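Local coordinates for protein beta-galacturonidase (Eisenbergiella tayi, PDB 6NCX) that probably hydrolyses beta-linked uronic acid glycosides, such as beta-galacturonides and beta-glucuronides, and binds galacturonic acid in its active-site pocket, at residues I509-D514 / T528-G533; I429-Y434 / T464-G469; S185-I190 / V236-D241; A150-I155 / A243-I248. All coordinates share one frame; numbering follows the deposited sequence.

Contact 1 (I509-D514 / T528-G533); sequences IWQFCD and TMNNKG. With ADA (alpha-D-galactopyranuronic acid), chain I.
The indole of Trp510 is lined on one face by the bound galacturonic acid, ADA C4 lying 3.4 Å from Trp510 CZ2, and on the opposite face by CB of Gln511. At its edge Trp510 NE1 donates to Asn530 OD1 (3.1 Å) close to the indole plane, although the donor stands 40° out of the amide plane of Asn530. Gln511 NE2 adds a weak bond to the same oxygen, with the two amides almost perpendicular. These bonds fix the rotation of the amide and present Asn530 ND2 to ADA O6B at 2.9 Å. Lys532 NZ hydrogen-bonds the same ADA O6B at 2.7 Å, while Lys532 CD lies 3.5 Å from Trp510 CD1. Asn530 and Lys532 thus grip the sugar's carboxylate, consistent with the Asn-Xaa-Lys motif of family beta-glucuronidases. A cis peptide joins Trp510 to Gln511, whose N-H bonds Lys532 O (3.0 Å). Gly533 N reaches Asp514 OD1 at 2.8 Å. Asn530 ND2 has a second partner in Asp131, and Lys542 forms a salt bridge with Asp514. Residues 509-514 continue from barrel strand 504-509 beside strand 268-276, with Phe512 packed on helix 290-302; residues 528-533 include the short strand 529-530.

Contact 2 (I429-Y434 / T464-G469); sequences IYPKWY and TEIGAG. With ADA (alpha-D-galactopyranuronic acid), chain I.
Tyr430 and Glu465 are brought together by the same first-torsion choice: in each, CG stands anti to the carbonyl carbon (chi1 -73° in Tyr430), and the extended Glu465 chain carries its carboxylate to the phenol. Tyr430 OH donates to Glu465 OE2 at 3.0 Å, the oxygen lying near the plane of the phenol ring and the carboxylate turned 75° from it. The place of OE2 is less certain, because the model sets it implausibly close to the sugar. Trp433 takes the other branch, CG opposite the backbone N (chi1 -176°), which lays its indole flat over the 468-469 peptide. Gly469 N sits 3.4 Å above the ring plane, and Gly469 CA makes a CH-pi contact 4.0 Å from the centroid of the Trp433 six-membered ring. A CB on Gly469 would run into Trp433 CZ2, so the flat packing depends on a glycine. Beneath, Ile429 N bonds Glu465 O (3.1 Å), and the isoleucines lie side by side with Ile429 CD1 3.8 Å from Ile466 CD1. Trp433 also meets Phe522 of a neighbouring subunit edge-to-face. Both segments lie at the C-terminal, active-site ends of neighbouring parallel TIM-barrel strands, 425-428 and 461-466. Each supplies a ligand group: Tyr434 OH donates to ADA O6A at 2.5 Å, and ADA O2 donates to Glu465 OE1 at 2.9 Å. Arg309 forms a salt bridge with that same OE1. The chemistry thus reads the sugar at two ends, Tyr434 at its carboxylate and Glu465 beside O1 and O2, the end at which a glycosidic bond would be cut.

Contact 3 (S185-I190 / V236-D241); sequences SVEVEI and VLRTAD
Antiparallel strand pairing joins Ser185-Glu187 to Val236-Arg238, inside the four-stranded sheet of the immunoglobulin-like beta-sandwich, where strands 182-190 and 231-239 are the two inner strands. The evidence is the register. Ser185 faces Arg238 as a hydrogen-bonded pair, Val186 faces Leu237 as a non-hydrogen-bonded pair, and Glu187 faces Val236 as a second hydrogen-bonded pair. Four backbone bonds follow from it, from Arg238 N to Ser185 O at 2.7 Å, nearly straight at 171°, to Glu187 N to Val236 O at 3.0 Å. Beside the non-hydrogen-bonded pair, Val186 CA makes a CA-H...O contact with Val236 O at 3.2 Å. The short axes run at 146° and approach to 4.7 Å, a twisted antiparallel pair; beyond Glu187 the pairing continues with earlier residues of strand 231-239, such as Glu189 with Thr234.

On the buried face Val186 CG2 touches Leu237 CD1 at 3.9 Å. Leu237 has CG anti to the backbone N (chi1 -177°), and its CD1 comes round to the valine. The other face carries Ser185, Glu187, Val236 and Arg238. There the extended Glu187 lies diagonally against the arginine chain, Glu187 OE1 3.5 Å from Arg238 CD. Glu187 OE1 is 4.1 Å from Arg238 NE and well out of the guanidinium plane, so no N-H points at it. Shortening Glu187 to an alanine is likely to leave Arg238 without this nearby negative charge and its aliphatic part freer to turn. Backbone bonds therefore hold the pair, one face adds apolar packing, and the charged pair on the other contributes at most a weak, unbonded attraction.

Contact 4 (A150-I155 / A243-I248); sequences AYLSWI and AADDII
Leu152 and Asp245 run alongside each other, pointing opposite ways, the aspartate using its side chain to bond a backbone. With CG opposite its own backbone N (chi1 -172°), Asp245 reaches over to the other strand, and its OD2 accepts the N-H of Leu152, with Leu152 N 2.8 Å away. The donor comes from the anti side and 35° out of the carboxylate plane. Asp245 OD2 is also 3.3 Å from Leu152 CG, so the carboxylate lies close against the leucine's apolar chain. Its other oxygen, OD1, forms a salt bridge with Arg11, which in turn bonds Leu152 O; buried charge and backbone are thus linked through one arginine. A leucine in place of Asp245 is likely to leave the Leu152 N-H and Arg11 without this mate in a buried setting.

Next along, Leu152 holds CG beside its backbone N, and its CD1 touches Ile247 CG2 at 3.5 Å, the two side chains crossing at a slant. Ile247 CG2 also meets Ile155 CG2 at 3.8 Å. In both isoleucines CG2 occupies the branch between the backbone N and the carbonyl carbon, and there the two methyls meet.

The strands approach to 6.2 Å with their directions 12° apart, and no backbone-to-backbone bond joins them; side-chain packing and the one Asp245-to-backbone bond link two sheets. A classic beta bulge sets Ala244 and Asp245 both opposite Leu237 in the pairing with strand 231-239. Strand 150-162 edges a three-stranded sheet and strand 244-251 a four-stranded one, and Leu152, Ile155 and Ile247 packed between them mark an immunoglobulin-like beta-sandwich.

From the N terminus, contact 4 opens first at 150-155 and closes only at 243-248, so contact 3 (185-190 with 236-241) is nested inside its loop. Contact 3 builds one sheet of the beta-sandwich and contact 4 joins that sheet to the other; their centres are 8 Å apart, and strands 231-239 and 244-251 are neighbours bonded through Leu237. The chain then enters the barrel, where contact 2 closes before contact 1 opens, in series and without crossing. Those two touch, Trp510 N probably bonding Ile466 O at 2.7 Å, and they share the bound sugar. Contacts 1 and 3 lie on opposite sides of the chain's centre, with centres 48 Å apart.

Contact 1 (I509-D514 / T528-G533)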
# COMPACT_ATOMS: atom_id res chain seq x y z
N ILE C 509 -10.87 22.30 -10.05
CA ILE C 509 -10.93 20.84 -9.89
C ILE C 509 -11.30 20.52 -8.45
O ILE C 509 -10.77 21.13 -7.50
CB ILE C 509 -9.59 20.20 -10.31
CG1 ILE C 509 -9.42 20.26 -11.83
CG2 ILE C 509 -9.51 18.73 -9.90
CD1 ILE C 509 -8.08 19.74 -12.33
N TRP C 510 -12.25 19.62 -8.27
CA TRP C 510 -12.46 18.99 -6.97
C TRP C 510 -11.72 17.65 -6.98
O TRP C 510 -12.07 16.74 -7.75
CB TRP C 510 -13.94 18.79 -6.65
CG TRP C 510 -14.13 18.16 -5.28
CD1 TRP C 510 -13.99 16.84 -4.96
CD2 TRP C 510 -14.47 18.84 -4.06
NE1 TRP C 510 -14.21 16.66 -3.61
CE2 TRP C 510 -14.52 17.86 -3.04
CE3 TRP C 510 -14.75 20.18 -3.73
CZ2 TRP C 510 -14.83 18.18 -1.70
CZ3 TRP C 510 -15.06 20.49 -2.39
CH2 TRP C 510 -15.09 19.49 -1.40
N GLN C 511 -10.66 17.55 -6.17
CA GLN C 511 -10.10 18.65 -5.39
C GLN C 511 -8.58 18.43 -5.28
O GLN C 511 -8.04 17.44 -5.79
CB GLN C 511 -10.71 18.73 -3.99
CG GLN C 511 -10.41 17.51 -3.13
CD GLN C 511 -10.94 17.62 -1.72
OE1 GLN C 511 -10.81 18.66 -1.08
NE2 GLN C 511 -11.55 16.54 -1.22
N PHE C 512 -7.91 19.34 -4.58
CA PHE C 512 -6.45 19.29 -4.51
C PHE C 512 -5.98 18.01 -3.82
O PHE C 512 -5.20 17.24 -4.39
CB PHE C 512 -5.92 20.54 -3.79
CG PHE C 512 -4.46 20.43 -3.43
CD1 PHE C 512 -4.07 20.33 -2.09
CD2 PHE C 512 -3.50 20.39 -4.42
CE1 PHE C 512 -2.72 20.21 -1.76
CE2 PHE C 512 -2.16 20.26 -4.09
CZ PHE C 512 -1.77 20.17 -2.75
N CYS C 513 -6.44 17.76 -2.60
CA CYS C 513 -5.97 16.64 -1.81
C CYS C 513 -7.15 15.89 -1.20
O CYS C 513 -8.25 16.42 -1.10
CB CYS C 513 -5.01 17.09 -0.70
SG CYS C 513 -5.78 18.16 0.57
N ASP C 514 -6.88 14.66 -0.78
CA ASP C 514 -7.88 13.88 -0.05
C ASP C 514 -8.11 14.48 1.34
O ASP C 514 -7.19 15.04 1.96
CB ASP C 514 -7.44 12.41 0.08
CG ASP C 514 -7.33 11.72 -1.28
OD1 ASP C 514 -7.97 12.21 -2.25
OD2 ASP C 514 -6.62 10.68 -1.36
N THR C 528 -13.23 6.62 5.07
CA THR C 528 -13.79 7.79 5.74
C THR C 528 -13.04 9.04 5.28
O THR C 528 -12.68 9.93 6.08
CB THR C 528 -13.79 7.64 7.27
OG1 THR C 528 -14.35 6.39 7.62
CG2 THR C 528 -14.66 8.71 7.91
N MET C 529 -12.75 9.07 3.98
CA MET C 529 -12.07 10.16 3.32
C MET C 529 -12.82 10.51 2.05
O MET C 529 -13.42 9.63 1.43
CB MET C 529 -10.63 9.80 2.95
CG MET C 529 -9.78 9.32 4.10
SD MET C 529 -9.23 10.68 5.13
CE MET C 529 -8.24 11.58 3.96
N ASN C 530 -12.80 11.79 1.69
CA ASN C 530 -13.09 12.19 0.32
C ASN C 530 -11.83 11.95 -0.52
O ASN C 530 -10.75 12.45 -0.19
CB ASN C 530 -13.56 13.64 0.27
CG ASN C 530 -14.15 14.04 -1.09
OD1 ASN C 530 -13.42 14.14 -2.08
ND2 ASN C 530 -15.44 14.29 -1.14
N ASN C 531 -11.99 11.18 -1.60
CA ASN C 531 -10.88 10.56 -2.32
C ASN C 531 -10.63 11.18 -3.70
O ASN C 531 -9.95 10.59 -4.54
CB ASN C 531 -11.15 9.05 -2.42
CG ASN C 531 -11.22 8.38 -1.04
OD1 ASN C 531 -10.23 7.86 -0.53
ND2 ASN C 531 -12.39 8.38 -0.44
N LYS C 532 -11.12 12.39 -3.94
CA LYS C 532 -10.97 13.02 -5.24
C LYS C 532 -9.76 13.96 -5.31
O LYS C 532 -9.62 14.71 -6.28
CB LYS C 532 -12.27 13.75 -5.60
CG LYS C 532 -13.51 12.90 -5.31
CD LYS C 532 -14.77 13.57 -5.78
CE LYS C 532 -15.95 12.60 -5.81
NZ LYS C 532 -16.54 12.32 -4.46
N GLY C 533 -8.87 13.92 -4.32
CA GLY C 533 -7.62 14.66 -4.43
C GLY C 533 -6.85 14.26 -5.68
O GLY C 533 -6.86 13.09 -6.09
C1 ADA I . -20.24 18.41 -3.78
C2 ADA I . -19.69 19.21 -2.58
C3 ADA I . -18.34 18.81 -2.10
C4 ADA I . -18.05 17.35 -2.20
C5 ADA I . -18.47 16.78 -3.56
C6 ADA I . -18.26 15.27 -3.69
O1 ADA I . -19.79 18.93 -5.01
O2 ADA I . -19.73 20.57 -2.87
O3 ADA I . -18.15 19.25 -0.78
O4 ADA I . -18.75 16.65 -1.20
O5 ADA I . -19.90 17.00 -3.76
O6B ADA I . -17.15 14.73 -3.44
O6A ADA I . -19.24 14.56 -4.05
O HOH W 1 -10.57 14.81 -8.88

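Contact 2 (I429-Y434 / T464-G469)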
# COMPACT_ATOMS: atom_id res chain seq x y z
N ILE C 429 -20.46 19.83 -11.24
CA ILE C 429 -20.92 18.71 -12.04
C ILE C 429 -19.93 17.55 -11.95
O ILE C 429 -18.71 17.75 -11.84
CB ILE C 429 -21.12 19.14 -13.52
CG1 ILE C 429 -19.77 19.56 -14.12
CG2 ILE C 429 -22.19 20.25 -13.61
CD1 ILE C 429 -19.79 19.74 -15.63
N TYR C 430 -20.44 16.33 -12.00
CA TYR C 430 -19.58 15.14 -11.97
C TYR C 430 -19.96 14.10 -13.02
O TYR C 430 -20.17 12.93 -12.70
CB TYR C 430 -19.60 14.51 -10.59
CG TYR C 430 -18.85 15.32 -9.59
CD1 TYR C 430 -19.46 16.39 -8.95
CD2 TYR C 430 -17.52 15.03 -9.28
CE1 TYR C 430 -18.80 17.14 -8.03
CE2 TYR C 430 -16.84 15.78 -8.34
CZ TYR C 430 -17.49 16.85 -7.73
OH TYR C 430 -16.87 17.63 -6.79
N PRO C 431 -20.04 14.49 -14.30
CA PRO C 431 -20.16 13.47 -15.34
C PRO C 431 -18.85 12.71 -15.43
O PRO C 431 -17.76 13.29 -15.29
CB PRO C 431 -20.43 14.30 -16.61
CG PRO C 431 -19.62 15.54 -16.37
CD PRO C 431 -19.77 15.82 -14.88
N LYS C 432 -18.97 11.39 -15.63
CA LYS C 432 -17.92 10.38 -15.63
C LYS C 432 -17.52 9.94 -14.22
O LYS C 432 -16.81 8.94 -14.08
CB LYS C 432 -16.64 10.81 -16.38
CG LYS C 432 -16.85 11.03 -17.87
CD LYS C 432 -17.97 10.16 -18.40
CE LYS C 432 -17.47 8.91 -19.05
NZ LYS C 432 -17.84 8.89 -20.51
N TRP C 433 -17.95 10.63 -13.16
CA TRP C 433 -17.77 10.03 -11.85
C TRP C 433 -19.12 9.52 -11.34
O TRP C 433 -19.34 8.30 -11.29
CB TRP C 433 -17.13 11.00 -10.86
CG TRP C 433 -16.87 10.32 -9.53
CD1 TRP C 433 -17.41 10.65 -8.31
CD2 TRP C 433 -16.04 9.16 -9.31
NE1 TRP C 433 -16.94 9.79 -7.34
CE2 TRP C 433 -16.11 8.87 -7.93
CE3 TRP C 433 -15.24 8.36 -10.14
CZ2 TRP C 433 -15.41 7.81 -7.36
CZ3 TRP C 433 -14.54 7.29 -9.57
CH2 TRP C 433 -14.63 7.04 -8.19
N TYR C 434 -20.03 10.43 -10.98
CA TYR C 434 -21.33 9.99 -10.47
C TYR C 434 -22.32 9.61 -11.57
O TYR C 434 -23.23 8.82 -11.31
CB TYR C 434 -21.94 11.09 -9.59
CG TYR C 434 -21.25 11.34 -8.26
CD1 TYR C 434 -20.96 10.29 -7.39
CD2 TYR C 434 -20.92 12.64 -7.86
CE1 TYR C 434 -20.34 10.52 -6.18
CE2 TYR C 434 -20.30 12.89 -6.65
CZ TYR C 434 -20.01 11.83 -5.81
OH TYR C 434 -19.39 12.08 -4.61
N THR C 464 -17.29 25.27 -10.93
CA THR C 464 -16.64 25.39 -9.63
C THR C 464 -16.28 24.04 -9.02
O THR C 464 -15.57 24.02 -8.02
CB THR C 464 -17.51 26.21 -8.68
OG1 THR C 464 -18.90 25.89 -8.87
CG2 THR C 464 -17.31 27.67 -8.96
N GLU C 465 -16.72 22.94 -9.60
CA GLU C 465 -16.31 21.62 -9.13
C GLU C 465 -16.43 20.61 -10.27
O GLU C 465 -17.49 20.51 -10.90
CB GLU C 465 -17.17 21.17 -7.95
CG GLU C 465 -16.78 21.79 -6.63
CD GLU C 465 -17.57 21.25 -5.47
OE1 GLU C 465 -17.74 21.99 -4.47
OE2 GLU C 465 -18.02 20.08 -5.57
N ILE C 466 -15.35 19.88 -10.52
CA ILE C 466 -15.38 18.68 -11.34
C ILE C 466 -14.17 17.85 -10.93
O ILE C 466 -13.17 18.39 -10.45
CB ILE C 466 -15.38 19.02 -12.86
CG1 ILE C 466 -15.75 17.82 -13.73
CG2 ILE C 466 -14.06 19.56 -13.29
CD1 ILE C 466 -16.36 18.26 -15.10
N GLY C 467 -14.26 16.55 -11.09
CA GLY C 467 -13.17 15.67 -10.71
C GLY C 467 -13.67 14.24 -10.60
O GLY C 467 -14.78 13.91 -11.02
N ALA C 468 -12.81 13.41 -10.01
CA ALA C 468 -13.11 11.99 -9.84
C ALA C 468 -12.33 11.44 -8.64
O ALA C 468 -11.24 11.91 -8.31
CB ALA C 468 -12.76 11.20 -11.10
N GLY C 469 -12.89 10.40 -8.02
CA GLY C 469 -12.19 9.75 -6.93
C GLY C 469 -11.19 8.71 -7.41
O GLY C 469 -11.25 8.18 -8.53
C1 ADA I . -20.24 18.41 -3.78
C2 ADA I . -19.69 19.21 -2.58
C3 ADA I . -18.34 18.81 -2.10
C4 ADA I . -18.05 17.35 -2.20
C5 ADA I . -18.47 16.78 -3.56
C6 ADA I . -18.26 15.27 -3.69
O1 ADA I . -19.79 18.93 -5.01
O2 ADA I . -19.73 20.57 -2.87
O3 ADA I . -18.15 19.25 -0.78
O4 ADA I . -18.75 16.65 -1.20
O5 ADA I . -19.90 17.00 -3.76
O6B ADA I . -17.15 14.73 -3.44
O6A ADA I . -19.24 14.56 -4.05

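Contact 3 (S185-I190 / V236-D241)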
# COMPACT_ATOMS: atom_id res chain seq x y z
N SER C 185 -6.49 62.43 14.91
CA SER C 185 -6.25 62.33 13.48
C SER C 185 -5.82 60.92 13.10
O SER C 185 -5.10 60.26 13.86
CB SER C 185 -5.17 63.31 13.04
OG SER C 185 -5.65 64.19 12.05
N VAL C 186 -6.22 60.47 11.92
CA VAL C 186 -5.69 59.24 11.33
C VAL C 186 -4.98 59.62 10.04
O VAL C 186 -5.61 60.13 9.10
CB VAL C 186 -6.78 58.18 11.10
CG1 VAL C 186 -6.22 56.99 10.31
CG2 VAL C 186 -7.34 57.69 12.42
N GLU C 187 -3.67 59.38 9.99
CA GLU C 187 -2.86 59.64 8.81
C GLU C 187 -2.58 58.33 8.10
O GLU C 187 -2.13 57.36 8.73
CB GLU C 187 -1.57 60.35 9.21
CG GLU C 187 -1.78 61.47 10.21
CD GLU C 187 -0.61 62.41 10.30
OE1 GLU C 187 0.54 61.93 10.34
OE2 GLU C 187 -0.82 63.64 10.34
N VAL C 188 -2.86 58.29 6.81
CA VAL C 188 -2.74 57.08 6.00
C VAL C 188 -1.61 57.28 5.01
O VAL C 188 -1.56 58.30 4.31
CB VAL C 188 -4.05 56.74 5.27
CG1 VAL C 188 -3.86 55.54 4.35
CG2 VAL C 188 -5.15 56.49 6.27
N GLU C 189 -0.70 56.32 4.96
CA GLU C 189 0.32 56.21 3.92
C GLU C 189 0.19 54.84 3.27
O GLU C 189 -0.21 53.86 3.90
CB GLU C 189 1.73 56.39 4.50
CG GLU C 189 2.06 55.41 5.63
CD GLU C 189 3.54 55.35 5.97
OE1 GLU C 189 4.37 55.81 5.15
OE2 GLU C 189 3.88 54.84 7.07
N ILE C 190 0.54 54.78 1.98
CA ILE C 190 0.58 53.54 1.22
C ILE C 190 1.97 53.42 0.62
O ILE C 190 2.34 54.18 -0.29
CB ILE C 190 -0.49 53.49 0.11
CG1 ILE C 190 -1.88 53.75 0.67
CG2 ILE C 190 -0.46 52.14 -0.57
CD1 ILE C 190 -2.94 53.90 -0.41
N VAL C 236 -2.23 55.65 11.22
CA VAL C 236 -1.73 56.03 12.54
C VAL C 236 -2.76 56.93 13.19
O VAL C 236 -3.10 57.98 12.63
CB VAL C 236 -0.38 56.76 12.48
CG1 VAL C 236 0.04 57.19 13.89
CG2 VAL C 236 0.68 55.89 11.79
N LEU C 237 -3.25 56.53 14.36
CA LEU C 237 -4.07 57.40 15.21
C LEU C 237 -3.16 58.34 15.99
O LEU C 237 -2.34 57.88 16.79
CB LEU C 237 -4.92 56.55 16.15
CG LEU C 237 -5.91 57.24 17.07
CD1 LEU C 237 -6.96 58.00 16.27
CD2 LEU C 237 -6.58 56.20 17.95
N ARG C 238 -3.29 59.65 15.75
CA ARG C 238 -2.56 60.66 16.50
C ARG C 238 -3.53 61.45 17.38
O ARG C 238 -4.56 61.95 16.90
CB ARG C 238 -1.79 61.59 15.57
CG ARG C 238 -0.67 60.86 14.87
CD ARG C 238 -0.00 61.69 13.81
NE ARG C 238 0.70 62.85 14.38
CZ ARG C 238 1.94 62.81 14.85
NH1 ARG C 238 2.63 61.68 14.85
NH2 ARG C 238 2.49 63.91 15.32
N THR C 239 -3.23 61.51 18.67
CA THR C 239 -4.01 62.22 19.67
C THR C 239 -3.07 63.04 20.55
O THR C 239 -1.85 63.06 20.35
CB THR C 239 -4.83 61.25 20.53
OG1 THR C 239 -3.93 60.39 21.23
CG2 THR C 239 -5.76 60.38 19.67
N ALA C 240 -3.65 63.72 21.54
CA ALA C 240 -2.86 64.53 22.46
C ALA C 240 -1.68 63.75 23.01
O ALA C 240 -0.61 64.32 23.24
CB ALA C 240 -3.73 65.05 23.60
N ASP C 241 -1.86 62.45 23.24
CA ASP C 241 -0.74 61.58 23.58
C ASP C 241 0.38 61.69 22.55
O ASP C 241 1.54 61.92 22.89
CB ASP C 241 -1.22 60.13 23.69
CG ASP C 241 -1.89 59.83 25.00
OD1 ASP C 241 -1.32 60.21 26.06
OD2 ASP C 241 -2.98 59.22 24.98

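Contact 4 (A150-I155 / A243-I248)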
# COMPACT_ATOMS: atom_id res chain seq x y z
N ALA C 150 -7.96 54.45 22.85
CA ALA C 150 -8.75 54.22 21.66
C ALA C 150 -7.89 53.48 20.65
O ALA C 150 -6.66 53.60 20.67
CB ALA C 150 -9.26 55.53 21.06
N TYR C 151 -8.52 52.70 19.78
CA TYR C 151 -7.72 51.93 18.85
C TYR C 151 -8.42 51.82 17.50
O TYR C 151 -9.61 52.13 17.34
CB TYR C 151 -7.38 50.55 19.42
CG TYR C 151 -8.54 49.61 19.47
CD1 TYR C 151 -8.64 48.56 18.55
CD2 TYR C 151 -9.54 49.75 20.41
CE1 TYR C 151 -9.70 47.70 18.57
CE2 TYR C 151 -10.61 48.88 20.44
CZ TYR C 151 -10.68 47.85 19.52
OH TYR C 151 -11.73 46.97 19.54
N LEU C 152 -7.61 51.39 16.52
CA LEU C 152 -8.03 51.20 15.14
C LEU C 152 -8.55 49.77 14.96
O LEU C 152 -7.79 48.80 15.08
CB LEU C 152 -6.86 51.49 14.19
CG LEU C 152 -6.30 52.91 14.17
CD1 LEU C 152 -5.17 53.06 13.18
CD2 LEU C 152 -7.39 53.92 13.86
N SER C 153 -9.84 49.64 14.64
CA SER C 153 -10.47 48.33 14.52
C SER C 153 -10.17 47.69 13.18
O SER C 153 -9.83 46.50 13.12
CB SER C 153 -11.98 48.46 14.74
OG SER C 153 -12.52 47.24 15.19
N TRP C 154 -10.27 48.45 12.09
CA TRP C 154 -9.94 47.94 10.77
C TRP C 154 -9.72 49.09 9.80
O TRP C 154 -10.15 50.23 10.05
CB TRP C 154 -11.02 46.98 10.22
CG TRP C 154 -12.46 47.45 10.28
CD1 TRP C 154 -13.40 47.08 11.21
CD2 TRP C 154 -13.13 48.33 9.36
NE1 TRP C 154 -14.61 47.69 10.93
CE2 TRP C 154 -14.47 48.46 9.80
CE3 TRP C 154 -12.72 49.04 8.22
CZ2 TRP C 154 -15.41 49.27 9.12
CZ3 TRP C 154 -13.64 49.83 7.55
CH2 TRP C 154 -14.98 49.94 8.01
N ILE C 155 -9.04 48.79 8.70
CA ILE C 155 -8.89 49.71 7.59
C ILE C 155 -9.22 48.97 6.29
O ILE C 155 -8.84 47.81 6.11
CB ILE C 155 -7.47 50.33 7.55
CG1 ILE C 155 -7.33 51.31 6.39
CG2 ILE C 155 -6.40 49.23 7.52
CD1 ILE C 155 -6.07 52.15 6.44
N ALA C 243 1.56 59.72 18.58
CA ALA C 243 1.24 58.56 17.75
C ALA C 243 0.70 57.44 18.64
O ALA C 243 1.48 56.62 19.14
CB ALA C 243 2.48 58.10 16.98
N ALA C 244 -0.62 57.39 18.84
CA ALA C 244 -1.20 56.56 19.89
C ALA C 244 -1.42 55.11 19.47
O ALA C 244 -1.34 54.22 20.32
CB ALA C 244 -2.54 57.13 20.36
N ASP C 245 -1.72 54.87 18.20
CA ASP C 245 -2.07 53.54 17.73
C ASP C 245 -1.72 53.44 16.26
O ASP C 245 -1.40 54.44 15.60
CB ASP C 245 -3.56 53.27 17.98
CG ASP C 245 -3.94 51.85 17.69
OD1 ASP C 245 -3.30 50.94 18.27
OD2 ASP C 245 -4.87 51.65 16.86
N ASP C 246 -1.75 52.22 15.73
CA ASP C 246 -1.57 52.03 14.30
C ASP C 246 -2.28 50.77 13.86
O ASP C 246 -2.69 49.93 14.66
CB ASP C 246 -0.09 51.96 13.91
CG ASP C 246 0.60 50.68 14.39
OD1 ASP C 246 0.13 50.06 15.37
OD2 ASP C 246 1.63 50.32 13.79
N ILE C 247 -2.45 50.66 12.54
CA ILE C 247 -2.92 49.45 11.90
C ILE C 247 -2.20 49.39 10.56
O ILE C 247 -2.10 50.40 9.86
CB ILE C 247 -4.46 49.42 11.76
CG1 ILE C 247 -4.95 48.06 11.26
CG2 ILE C 247 -4.95 50.46 10.79
CD1 ILE C 247 -4.48 46.90 12.08
N ILE C 248 -1.61 48.24 10.26
CA ILE C 248 -0.88 48.02 9.02
C ILE C 248 -1.50 46.82 8.30
O ILE C 248 -1.71 45.77 8.91
CB ILE C 248 0.62 47.78 9.27
CG1 ILE C 248 1.19 48.81 10.25
CG2 ILE C 248 1.41 47.82 7.97
CD1 ILE C 248 2.64 48.54 10.66